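Local atomic coordinates of spore germination lipase LipC (Metagenome, PDB entry 6NKD), a protein that probably hydrolyses lipid esters, lysophospholipids among them, as a GDSL-family serine lipase with a likely role in spore germination. Residues L12-A18 / H189-Y195; L43-A47 / F64-Q68; T53-L57 / N110-M114; T127-R132 / A205-L210. All blocks are in the same frame, centred on the assembly; numbering follows the deposited sequence.

Contact 1: L12-A18 / H189-Y195; sequences LTVGVGA and HPSSRGY. With SO4 (sulfate ion), chain C.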
loop_
_atom_site.group_PDB
_atom_site.type_symbol
_atom_site.label_atom_id
_atom_site.label_comp_id
_atom_site.label_asym_id
_atom_site.label_seq_id
_atom_site.Cartn_x
_atom_site.Cartn_y
_atom_site.Cartn_z
ATOM N N LEU A 12 0.399 8.658 -12.924
ATOM C CA LEU A 12 -0.122 7.997 -14.118
ATOM C C LEU A 12 0.797 6.868 -14.564
ATOM O O LEU A 12 0.330 5.774 -14.903
ATOM C CB LEU A 12 -0.311 9.011 -15.247
ATOM C CG LEU A 12 -1.227 10.213 -14.995
ATOM C CD1 LEU A 12 -1.611 10.877 -16.312
ATOM C CD2 LEU A 12 -2.463 9.806 -14.210
ATOM N N THR A 13 2.111 7.114 -14.567
ATOM C CA THR A 13 3.063 6.064 -14.914
ATOM C C THR A 13 3.080 4.962 -13.861
ATOM O O THR A 13 3.338 3.798 -14.186
ATOM C CB THR A 13 4.460 6.663 -15.093
ATOM O OG1 THR A 13 4.402 7.743 -16.031
ATOM C CG2 THR A 13 5.440 5.614 -15.610
ATOM N N VAL A 14 2.804 5.306 -12.602
ATOM C CA VAL A 14 2.659 4.285 -11.572
ATOM C C VAL A 14 1.436 3.419 -11.851
ATOM O O VAL A 14 1.455 2.202 -11.634
ATOM C CB VAL A 14 2.586 4.940 -10.179
ATOM C CG1 VAL A 14 2.219 3.912 -9.119
ATOM C CG2 VAL A 14 3.904 5.615 -9.838
ATOM N N GLY A 15 0.364 4.025 -12.349
ATOM C CA GLY A 15 -0.885 3.326 -12.557
ATOM C C GLY A 15 -1.908 3.512 -11.460
ATOM O O GLY A 15 -2.770 2.640 -11.289
ATOM N N VAL A 16 -1.840 4.611 -10.711
ATOM C CA VAL A 16 -2.760 4.837 -9.606
ATOM C C VAL A 16 -4.166 5.023 -10.152
ATOM O O VAL A 16 -4.378 5.745 -11.136
ATOM C CB VAL A 16 -2.311 6.051 -8.779
ATOM C CG1 VAL A 16 -3.291 6.332 -7.647
ATOM C CG2 VAL A 16 -0.908 5.830 -8.233
ATOM N N GLY A 17 -5.138 4.359 -9.529
ATOM C CA GLY A 17 -6.527 4.419 -9.927
ATOM C C GLY A 17 -7.054 3.113 -10.483
ATOM O O GLY A 17 -8.225 2.784 -10.263
ATOM N N ALA A 18 -6.211 2.359 -11.186
ATOM C CA ALA A 18 -6.601 1.069 -11.735
ATOM C C ALA A 18 -6.679 -0.026 -10.681
ATOM O O ALA A 18 -7.246 -1.088 -10.958
ATOM C CB ALA A 18 -5.618 0.650 -12.834
ATOM N N HIS A 189 -7.765 10.504 -10.808
ATOM C CA HIS A 189 -6.884 9.530 -11.432
ATOM C C HIS A 189 -7.677 8.596 -12.339
ATOM O O HIS A 189 -8.857 8.332 -12.090
ATOM C CB HIS A 189 -6.138 8.713 -10.372
ATOM C CG HIS A 189 -5.020 9.461 -9.718
ATOM N ND1 HIS A 189 -5.145 10.067 -8.486
ATOM C CD2 HIS A 189 -3.757 9.717 -10.134
ATOM C CE1 HIS A 189 -4.007 10.656 -8.168
ATOM N NE2 HIS A 189 -3.147 10.459 -9.152
ATOM N N PRO A 190 -7.059 8.091 -13.404
ATOM C CA PRO A 190 -7.800 7.264 -14.360
ATOM C C PRO A 190 -8.183 5.916 -13.770
ATOM O O PRO A 190 -7.624 5.451 -12.774
ATOM C CB PRO A 190 -6.816 7.088 -15.525
ATOM C CG PRO A 190 -5.760 8.128 -15.318
ATOM C CD PRO A 190 -5.674 8.321 -13.840
ATOM N N SER A 191 -9.161 5.293 -14.413
ATOM C CA SER A 191 -9.562 3.929 -14.120
ATOM C C SER A 191 -8.845 2.979 -15.077
ATOM O O SER A 191 -8.059 3.395 -15.933
ATOM C CB SER A 191 -11.079 3.790 -14.233
ATOM O OG SER A 191 -11.514 4.143 -15.536
ATOM N N SER A 192 -9.121 1.681 -14.928
ATOM C CA SER A 192 -8.574 0.706 -15.866
ATOM C C SER A 192 -9.079 0.963 -17.280
ATOM O O SER A 192 -8.343 0.770 -18.254
ATOM C CB SER A 192 -8.922 -0.710 -15.416
ATOM O OG SER A 192 -8.202 -1.056 -14.245
ATOM N N ARG A 193 -10.334 1.401 -17.412
ATOM C CA ARG A 193 -10.837 1.825 -18.715
ATOM C C ARG A 193 -10.038 3.008 -19.246
ATOM O O ARG A 193 -9.651 3.036 -20.421
ATOM C CB ARG A 193 -12.319 2.186 -18.620
ATOM C CG ARG A 193 -13.255 1.012 -18.419
ATOM C CD ARG A 193 -14.698 1.484 -18.452
ATOM N NE ARG A 193 -15.643 0.375 -18.395
ATOM C CZ ARG A 193 -16.163 -0.102 -17.271
ATOM N NH1 ARG A 193 -15.830 0.438 -16.107
ATOM N NH2 ARG A 193 -17.018 -1.115 -17.309
ATOM N N GLY A 194 -9.780 3.999 -18.389
ATOM C CA GLY A 194 -9.027 5.165 -18.825
ATOM C C GLY A 194 -7.595 4.830 -19.194
ATOM O O GLY A 194 -7.061 5.342 -20.180
ATOM N N TYR A 195 -6.953 3.967 -18.404
ATOM C CA TYR A 195 -5.599 3.541 -18.741
ATOM C C TYR A 195 -5.585 2.715 -20.019
ATOM O O TYR A 195 -4.651 2.817 -20.823
ATOM C CB TYR A 195 -4.987 2.752 -17.586
ATOM C CG TYR A 195 -4.491 3.619 -16.453
ATOM C CD1 TYR A 195 -3.478 4.546 -16.658
ATOM C CD2 TYR A 195 -5.022 3.500 -15.176
ATOM C CE1 TYR A 195 -3.016 5.339 -15.626
ATOM C CE2 TYR A 195 -4.566 4.287 -14.137
ATOM C CZ TYR A 195 -3.562 5.205 -14.368
ATOM O OH TYR A 195 -3.104 5.990 -13.336
HETATM S S SO4 C . -12.383 0.311 -13.809
HETATM O O1 SO4 C . -13.605 0.941 -13.314
HETATM O O2 SO4 C . -11.247 0.766 -13.015
HETATM O O3 SO4 C . -12.178 0.676 -15.209
HETATM O O4 SO4 C . -12.499 -1.139 -13.692
#
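This contact packs the turn that follows the helix of the putative nucleophile S11 against the loop bearing the putative catalytic H189, in a GDSL (SGNH) hydrolase. Y195 is the most covered residue: its CA-to-CB bond points toward L12-A18, its OH donates to V16 O at 2.6 Å, and A18 CB lies 3.7 Å from its CD2. L12 follows, its CD2 resting 3.6 Å from P190 CD. Over one face of the H189 ring sits V16 CG1, 4.1 Å from the centroid and 8° off the normal, a CH-pi contact; the ring nitrogens are hydrogen-bonded to S11 and D186, consistent with a Ser-His-Asp triad. The N-terminus of helix 192-204 holds a sulfate, probably from the crystallisation liquor, with S192 N to SO4 O2 and R193 N to SO4 O3 both 3.0 Å. G15 is the C-prime residue of the Schellman motif ending the S11 helix. At G17 a CB would jam against the preceding carbonyl O and clash with P190 O, 3.2 Å from G17 CA in a CA-H...O contact.

Contact 2: L43-A47 / F64-Q68; sequences LIVFA and FIMEQ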
loop_
_atom_site.group_PDB
_atom_site.type_symbol
_atom_site.label_atom_id
_atom_site.label_comp_id
_atom_site.label_asym_id
_atom_site.label_seq_id
_atom_site.Cartn_x
_atom_site.Cartn_y
_atom_site.Cartn_z
ATOM N N LEU A 43 10.776 -3.724 -19.768
ATOM C CA LEU A 43 10.187 -2.512 -19.217
ATOM C C LEU A 43 10.898 -2.117 -17.931
ATOM O O LEU A 43 11.116 -2.956 -17.051
ATOM C CB LEU A 43 8.691 -2.705 -18.952
ATOM C CG LEU A 43 7.980 -1.608 -18.154
ATOM C CD1 LEU A 43 8.085 -0.265 -18.860
ATOM C CD2 LEU A 43 6.524 -1.980 -17.906
ATOM N N ILE A 44 11.255 -0.839 -17.830
ATOM C CA ILE A 44 11.775 -0.243 -16.605
ATOM C C ILE A 44 10.950 1.003 -16.312
ATOM O O ILE A 44 10.679 1.801 -17.216
ATOM C CB ILE A 44 13.274 0.108 -16.719
ATOM C CG1 ILE A 44 14.095 -1.116 -17.139
ATOM C CG2 ILE A 44 13.790 0.650 -15.403
ATOM C CD1 ILE A 44 14.388 -1.186 -18.626
ATOM N N VAL A 45 10.543 1.168 -15.054
ATOM C CA VAL A 45 9.640 2.245 -14.656
ATOM C C VAL A 45 10.269 3.020 -13.507
ATOM O O VAL A 45 10.580 2.441 -12.460
ATOM C CB VAL A 45 8.254 1.713 -14.247
ATOM C CG1 VAL A 45 7.418 2.827 -13.630
ATOM C CG2 VAL A 45 7.541 1.109 -15.447
ATOM N N PHE A 46 10.445 4.325 -13.699
ATOM C CA PHE A 46 10.862 5.242 -12.640
ATOM C C PHE A 46 9.720 6.230 -12.440
ATOM O O PHE A 46 9.576 7.181 -13.215
ATOM C CB PHE A 46 12.158 5.964 -12.996
ATOM C CG PHE A 46 13.312 5.050 -13.288
ATOM C CD1 PHE A 46 13.978 4.401 -12.261
ATOM C CD2 PHE A 46 13.746 4.857 -14.590
ATOM C CE1 PHE A 46 15.044 3.567 -12.528
ATOM C CE2 PHE A 46 14.814 4.026 -14.863
ATOM C CZ PHE A 46 15.464 3.380 -13.830
ATOM N N ALA A 47 8.902 6.010 -11.413
ATOM C CA ALA A 47 7.748 6.870 -11.192
ATOM C C ALA A 47 7.350 6.829 -9.725
ATOM O O ALA A 47 7.570 5.833 -9.032
ATOM C CB ALA A 47 6.569 6.455 -12.078
ATOM N N PHE A 64 22.148 5.411 -12.801
ATOM C CA PHE A 64 21.349 4.242 -13.155
ATOM C C PHE A 64 20.195 4.616 -14.075
ATOM O O PHE A 64 19.825 3.838 -14.963
ATOM C CB PHE A 64 20.830 3.557 -11.892
ATOM C CG PHE A 64 19.976 2.352 -12.166
ATOM C CD1 PHE A 64 20.500 1.251 -12.821
ATOM C CD2 PHE A 64 18.652 2.317 -11.760
ATOM C CE1 PHE A 64 19.718 0.139 -13.073
ATOM C CE2 PHE A 64 17.865 1.208 -12.009
ATOM C CZ PHE A 64 18.400 0.118 -12.666
ATOM N N ILE A 65 19.611 5.799 -13.879
ATOM C CA ILE A 65 18.514 6.226 -14.739
ATOM C C ILE A 65 19.034 6.589 -16.126
ATOM O O ILE A 65 18.372 6.330 -17.137
ATOM C CB ILE A 65 17.749 7.391 -14.086
ATOM C CG1 ILE A 65 17.224 6.966 -12.713
ATOM C CG2 ILE A 65 16.603 7.850 -14.977
ATOM C CD1 ILE A 65 16.343 7.995 -12.044
HETATM N N MSE A 66 20.224 7.173 -16.199
HETATM C CA MSE A 66 20.820 7.503 -17.487
HETATM C C MSE A 66 21.148 6.237 -18.266
HETATM O O MSE A 66 21.097 6.224 -19.496
HETATM C CB MSE A 66 22.081 8.349 -17.310
HETATM C CG MSE A 66 22.041 9.640 -18.100
HETATM SE SE MSE A 66 23.737 10.588 -18.193
HETATM C CE MSE A 66 24.497 9.698 -19.753
ATOM N N GLU A 67 21.488 5.175 -17.534
ATOM C CA GLU A 67 21.731 3.883 -18.168
ATOM C C GLU A 67 20.487 3.393 -18.899
ATOM O O GLU A 67 20.552 3.016 -20.076
ATOM C CB GLU A 67 22.175 2.861 -17.118
ATOM C CG GLU A 67 23.613 3.017 -16.650
ATOM C CD GLU A 67 24.587 2.219 -17.493
ATOM O OE1 GLU A 67 24.130 1.364 -18.279
ATOM O OE2 GLU A 67 25.810 2.445 -17.367
ATOM N N GLN A 68 19.339 3.406 -18.219
ATOM C CA GLN A 68 18.120 2.870 -18.816
ATOM C C GLN A 68 17.552 3.798 -19.882
ATOM O O GLN A 68 16.880 3.333 -20.809
ATOM C CB GLN A 68 17.079 2.605 -17.730
ATOM C CG GLN A 68 17.602 1.776 -16.570
ATOM C CD GLN A 68 18.198 0.455 -17.019
ATOM O OE1 GLN A 68 17.631 -0.243 -17.860
ATOM N NE2 GLN A 68 19.353 0.108 -16.461
#
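This is a strand-to-helix packing contact at the edge of the parallel sheet in the alpha/beta sandwich of SGNH hydrolases (strand order 2-1-3-4-5), formed largely by apolar and aromatic side chains, with 248 Å² buried over both sides. Strand segment 43-47 and helix segment 64-68 have axes 10.3 Å apart at closest approach and N-to-C directions at 138°, so the helix lies obliquely antiparallel across the strand. The CA-to-CB bonds of I44 and F46 point toward the helix.

F46 is the centre of the contact, with 96 Å² covered. I65 CG1 sits over one face of its ring, 4.0 Å from the centroid and 10° off the normal, which defines a CH-pi contact. Around the ring edge lie F64 CE2, 3.7 Å from F46 CE1, and Q68 CG, 3.8 Å from F46 CZ. The two phenylalanine rings have centroids 5.8 Å apart and planes at 87°. Two residues earlier in the strand, I44 CD1 approaches Q68 OE1 to 3.5 Å, while that oxygen is hydrogen-bonded to K71. A third subunit reaches both elements, with its F21 on F64 and I65, its K30 on I44 and its R31 on Q68.

Outermost strand 41-47 pairs with strand 3-9, whose T6 and L8 also touch F46; helix 63-71 lies in the connection from 41-47 to strand 74-77.

Contact 3: T53-L57 / N110-M114; sequences TSEIL and NYSGM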
loop_
_atom_site.group_PDB
_atom_site.type_symbol
_atom_site.label_atom_id
_atom_site.label_comp_id
_atom_site.label_asym_id
_atom_site.label_seq_id
_atom_site.Cartn_x
_atom_site.Cartn_y
_atom_site.Cartn_z
ATOM N N THR A 53 7.635 17.901 -12.455
ATOM C CA THR A 53 8.430 17.860 -13.678
ATOM C C THR A 53 9.889 18.227 -13.431
ATOM O O THR A 53 10.779 17.685 -14.096
ATOM C CB THR A 53 7.822 18.788 -14.730
ATOM O OG1 THR A 53 7.736 20.119 -14.205
ATOM C CG2 THR A 53 6.428 18.308 -15.122
ATOM N N SER A 54 10.158 19.133 -12.490
ATOM C CA SER A 54 11.541 19.508 -12.214
ATOM C C SER A 54 12.333 18.324 -11.676
ATOM O O SER A 54 13.501 18.134 -12.035
ATOM C CB SER A 54 11.586 20.679 -11.232
ATOM O OG SER A 54 11.048 20.313 -9.974
ATOM N N GLU A 55 11.713 17.514 -10.815
ATOM C CA GLU A 55 12.393 16.337 -10.287
ATOM C C GLU A 55 12.668 15.323 -11.388
ATOM O O GLU A 55 13.759 14.744 -11.449
ATOM C CB GLU A 55 11.558 15.706 -9.176
ATOM C CG GLU A 55 11.338 16.612 -7.980
ATOM C CD GLU A 55 10.113 16.225 -7.181
ATOM O OE1 GLU A 55 9.192 15.625 -7.772
ATOM O OE2 GLU A 55 10.068 16.516 -5.969
ATOM N N ILE A 56 11.690 15.100 -12.271
ATOM C CA ILE A 56 11.870 14.161 -13.375
ATOM C C ILE A 56 13.048 14.580 -14.245
ATOM O O ILE A 56 13.798 13.736 -14.752
ATOM C CB ILE A 56 10.568 14.051 -14.191
ATOM C CG1 ILE A 56 9.416 13.594 -13.293
ATOM C CG2 ILE A 56 10.743 13.096 -15.362
ATOM C CD1 ILE A 56 8.081 13.513 -14.002
ATOM N N LEU A 57 13.235 15.889 -14.424
ATOM C CA LEU A 57 14.399 16.375 -15.159
ATOM C C LEU A 57 15.685 16.120 -14.381
ATOM O O LEU A 57 16.713 15.765 -14.969
ATOM C CB LEU A 57 14.235 17.863 -15.466
ATOM C CG LEU A 57 15.456 18.624 -15.986
ATOM C CD1 LEU A 57 16.004 17.981 -17.249
ATOM C CD2 LEU A 57 15.102 20.081 -16.235
ATOM N N ASN A 110 10.447 22.455 -18.206
ATOM C CA ASN A 110 11.080 21.210 -17.781
ATOM C C ASN A 110 10.940 20.126 -18.842
ATOM O O ASN A 110 11.865 19.331 -19.049
ATOM C CB ASN A 110 10.486 20.741 -16.453
ATOM C CG ASN A 110 10.739 21.718 -15.324
ATOM O OD1 ASN A 110 11.713 22.470 -15.345
ATOM N ND2 ASN A 110 9.861 21.710 -14.327
ATOM N N TYR A 111 9.786 20.067 -19.512
ATOM C CA TYR A 111 9.614 19.123 -20.613
ATOM C C TYR A 111 10.649 19.368 -21.704
ATOM O O TYR A 111 11.282 18.428 -22.200
ATOM C CB TYR A 111 8.198 19.225 -21.181
ATOM C CG TYR A 111 7.182 18.341 -20.493
ATOM C CD1 TYR A 111 7.154 16.972 -20.728
ATOM C CD2 TYR A 111 6.242 18.874 -19.623
ATOM C CE1 TYR A 111 6.225 16.160 -20.107
ATOM C CE2 TYR A 111 5.308 18.069 -18.997
ATOM C CZ TYR A 111 5.304 16.714 -19.242
ATOM O OH TYR A 111 4.376 15.909 -18.623
ATOM N N SER A 112 10.835 20.632 -22.090
ATOM C CA SER A 112 11.881 20.963 -23.051
ATOM C C SER A 112 13.264 20.664 -22.490
ATOM O O SER A 112 14.186 20.340 -23.248
ATOM C CB SER A 112 11.777 22.435 -23.454
ATOM O OG SER A 112 12.873 22.824 -24.266
ATOM N N GLY A 113 13.427 20.760 -21.170
ATOM C CA GLY A 113 14.724 20.485 -20.574
ATOM C C GLY A 113 15.071 19.009 -20.594
ATOM O O GLY A 113 16.187 18.627 -20.956
HETATM N N MSE A 114 14.123 18.161 -20.208
HETATM C CA MSE A 114 14.365 16.724 -20.188
HETATM C C MSE A 114 14.467 16.174 -21.606
HETATM O O MSE A 114 15.165 15.190 -21.846
HETATM C CB MSE A 114 13.270 15.998 -19.397
HETATM C CG MSE A 114 11.863 16.181 -19.935
HETATM SE SE MSE A 114 10.507 15.532 -18.690
HETATM C CE MSE A 114 10.902 16.695 -17.178
#
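Apolar packing between two nearly parallel helices, on one face of the sheet in the SGNH alpha/beta fold, makes up most of this contact, which buries 366 Å². The axes of segments 53-57 and 110-114 approach to 9.0 Å with their N-to-C directions only 10° apart, and CA atoms come as close as 5.0 Å, between L57 and M114. L57, with 80 Å² covered, packs along the backbone of the longer helix: its CD1 lies 3.6 Å from G113 C and 3.5 Å from M114 N. The absence of a side chain at G113 suits this, since an ideal CB there would stand 3.1 Å from L57 CD2. M114, a selenomethionine, reaches back with its CE 3.9 Å from L57 CB and 4.0 Å from I56 CB. T53 CG2 adds a looser touch, 4.0 Å from Y111 CE2.

Separately, M114 CE closely approaches a backbone oxygen, T53 O, at 3.2 Å. The polar part is a single hydrogen bond, N110 ND2 to T53 OG1, 2.7 Å long with a nearly straight angle of 173°, one helical turn before the L57 packing.

S54 and E55 meet E102 and F100 of a second subunit on the side pointing away from 110-114. Towards the sheet, Y111 and M114 touch I77 of strand 74-77, and Y111 also packs on F153 and L157 of helix 144-157.

Contact 4: T127-R132 / A205-L210; sequences TRYLVR and AGYGRL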
loop_
_atom_site.group_PDB
_atom_site.type_symbol
_atom_site.label_atom_id
_atom_site.label_comp_id
_atom_site.label_asym_id
_atom_site.label_seq_id
_atom_site.Cartn_x
_atom_site.Cartn_y
_atom_site.Cartn_z
ATOM N N THR A 127 19.723 8.029 -33.363
ATOM C CA THR A 127 18.532 8.840 -33.564
ATOM C C THR A 127 17.283 7.986 -33.732
ATOM O O THR A 127 16.222 8.513 -34.080
ATOM C CB THR A 127 18.709 9.757 -34.776
ATOM O OG1 THR A 127 19.677 9.189 -35.668
ATOM C CG2 THR A 127 19.169 11.140 -34.338
ATOM N N ARG A 128 17.390 6.682 -33.489
ATOM C CA ARG A 128 16.279 5.751 -33.621
ATOM C C ARG A 128 15.407 5.693 -32.374
ATOM O O ARG A 128 14.460 4.900 -32.334
ATOM C CB ARG A 128 16.812 4.352 -33.947
ATOM C CG ARG A 128 16.044 3.621 -35.032
ATOM C CD ARG A 128 16.762 2.341 -35.429
ATOM N NE ARG A 128 16.000 1.557 -36.394
ATOM C CZ ARG A 128 16.159 1.629 -37.712
ATOM N NH1 ARG A 128 17.057 2.455 -38.231
ATOM N NH2 ARG A 128 15.419 0.874 -38.512
ATOM N N TYR A 129 15.702 6.503 -31.362
ATOM C CA TYR A 129 14.908 6.528 -30.144
ATOM C C TYR A 129 13.524 7.115 -30.413
ATOM O O TYR A 129 13.261 7.728 -31.452
ATOM C CB TYR A 129 15.622 7.317 -29.043
ATOM C CG TYR A 129 15.805 8.808 -29.291
ATOM C CD1 TYR A 129 16.070 9.306 -30.563
ATOM C CD2 TYR A 129 15.725 9.715 -28.242
ATOM C CE1 TYR A 129 16.240 10.660 -30.783
ATOM C CE2 TYR A 129 15.894 11.073 -28.454
ATOM C CZ TYR A 129 16.152 11.538 -29.725
ATOM O OH TYR A 129 16.322 12.886 -29.942
ATOM N N LEU A 130 12.628 6.920 -29.447
ATOM C CA LEU A 130 11.235 7.321 -29.579
ATOM C C LEU A 130 10.746 7.869 -28.248
ATOM O O LEU A 130 10.934 7.232 -27.207
ATOM C CB LEU A 130 10.364 6.139 -30.014
ATOM C CG LEU A 130 9.347 6.405 -31.122
ATOM C CD1 LEU A 130 10.059 6.718 -32.431
ATOM C CD2 LEU A 130 8.422 5.213 -31.273
ATOM N N VAL A 131 10.119 9.042 -28.283
ATOM C CA VAL A 131 9.602 9.694 -27.085
ATOM C C VAL A 131 8.134 10.021 -27.316
ATOM O O VAL A 131 7.793 10.710 -28.285
ATOM C CB VAL A 131 10.386 10.967 -26.728
ATOM C CG1 VAL A 131 9.750 11.659 -25.535
ATOM C CG2 VAL A 131 11.843 10.635 -26.441
ATOM N N ARG A 132 7.271 9.528 -26.434
ATOM C CA ARG A 132 5.842 9.819 -26.462
ATOM C C ARG A 132 5.460 10.423 -25.117
ATOM O O ARG A 132 5.365 9.707 -24.115
ATOM C CB ARG A 132 5.020 8.560 -26.748
ATOM C CG ARG A 132 4.821 8.238 -28.225
ATOM C CD ARG A 132 6.049 7.598 -28.847
ATOM N NE ARG A 132 5.805 7.186 -30.228
ATOM C CZ ARG A 132 6.131 7.911 -31.293
ATOM N NH1 ARG A 132 6.723 9.087 -31.142
ATOM N NH2 ARG A 132 5.869 7.457 -32.513
ATOM N N ALA A 205 -0.372 6.158 -32.244
ATOM C CA ALA A 205 0.616 7.138 -32.672
ATOM C C ALA A 205 1.696 6.544 -33.565
ATOM O O ALA A 205 2.486 7.302 -34.134
ATOM C CB ALA A 205 1.266 7.796 -31.454
ATOM N N GLY A 206 1.752 5.224 -33.701
ATOM C CA GLY A 206 2.775 4.602 -34.511
ATOM C C GLY A 206 4.074 4.420 -33.750
ATOM O O GLY A 206 4.159 4.610 -32.532
ATOM N N TYR A 207 5.115 4.043 -34.499
ATOM C CA TYR A 207 6.409 3.780 -33.882
ATOM C C TYR A 207 7.583 4.346 -34.674
ATOM O O TYR A 207 8.735 4.053 -34.330
ATOM C CB TYR A 207 6.592 2.272 -33.665
ATOM C CG TYR A 207 5.514 1.669 -32.790
ATOM C CD1 TYR A 207 5.595 1.743 -31.405
ATOM C CD2 TYR A 207 4.408 1.045 -33.349
ATOM C CE1 TYR A 207 4.608 1.201 -30.601
ATOM C CE2 TYR A 207 3.415 0.501 -32.555
ATOM C CZ TYR A 207 3.521 0.582 -31.182
ATOM O OH TYR A 207 2.535 0.040 -30.387
ATOM N N GLY A 208 7.334 5.138 -35.713
ATOM C CA GLY A 208 8.418 5.862 -36.365
ATOM C C GLY A 208 9.406 4.940 -37.054
ATOM O O GLY A 208 9.027 4.004 -37.768
ATOM N N ARG A 209 10.695 5.209 -36.839
ATOM C CA ARG A 209 11.764 4.467 -37.498
ATOM C C ARG A 209 11.925 3.047 -36.972
ATOM O O ARG A 209 12.655 2.260 -37.585
ATOM C CB ARG A 209 13.092 5.218 -37.350
ATOM C CG ARG A 209 13.227 6.441 -38.241
ATOM C CD ARG A 209 14.502 7.211 -37.932
ATOM N NE ARG A 209 15.688 6.359 -37.971
ATOM C CZ ARG A 209 16.393 6.107 -39.070
ATOM N NH1 ARG A 209 16.032 6.640 -40.229
ATOM N NH2 ARG A 209 17.459 5.321 -39.011
ATOM N N LEU A 210 11.274 2.700 -35.860
ATOM C CA LEU A 210 11.418 1.360 -35.304
ATOM C C LEU A 210 10.673 0.307 -36.113
ATOM O O LEU A 210 11.033 -0.873 -36.050
ATOM C CB LEU A 210 10.931 1.339 -33.854
ATOM C CG LEU A 210 11.701 2.235 -32.882
ATOM C CD1 LEU A 210 11.129 2.125 -31.475
ATOM C CD2 LEU A 210 13.183 1.887 -32.899
#
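Neither segment is regular over its full length. Segment 127-132 runs from loop into the strand that carries V131 and R132, while segment 205-210 follows the end of helix 192-204. G206 leaves that helix with positive phi, 83°, and G208 has phi 66°; the turn closes with L210 N bonded to Y207 O at 3.3 Å. The two run in opposite directions, the nearest CA pairs being R128 with R209 (6.1 Å), L130 with Y207 (7.4 Å) and R132 with A205 (8.5 Å). The C-terminal turn thus packs against the beginning of a central-sheet strand, away from the putative active site.

L130 points its CA-to-CB bond toward the turn: CD2 lies 3.3 Å from Y207 O and 4.1 Å from L210 CD1. A CB at G208 would be tight against L130 CD1. L210 CD2 in turn comes within 3.3 Å of R128 O. R132 reaches G206 O through NH2, a weak hydrogen bond of 3.3 Å, while its NH1 is bonded to P164 O. Y207 OH is bonded to D36 of helix 25-37.

R128 and R209 have the most surface covered, 100 and 88 Å², yet R128 NH1 lies 3.0 Å from R209 NH2, a like-charge approach of two donors without favourable polar pairing. The favourable contacts are instead L130 on L210 and Y207, and the weak R132 bond.

Contact 1, which holds the putative catalytic histidine, is only partly buried, whereas contacts 2 and 3 are buried; contact 4 mixes a buried leucine with exposed arginines. Contacts 1 and 2 touch directly, V14 CG2 lying 3.6 Å from A47 CB. Contacts 2 and 4 reach the same sheet, at strands 41-47 and 130-134, but their centres are 18 Å apart. Contact 3 joins helices instead, about 6 Å from contact 2 at the nearest atoms. Hydrogen bonding runs to backbone oxygen in contacts 1 and 4 and from side chain to side chain in contact 3; contact 2 has none. Contacts 1 and 3 touch a second subunit, contact 2 a third, and contact 4 alone meets no other chain.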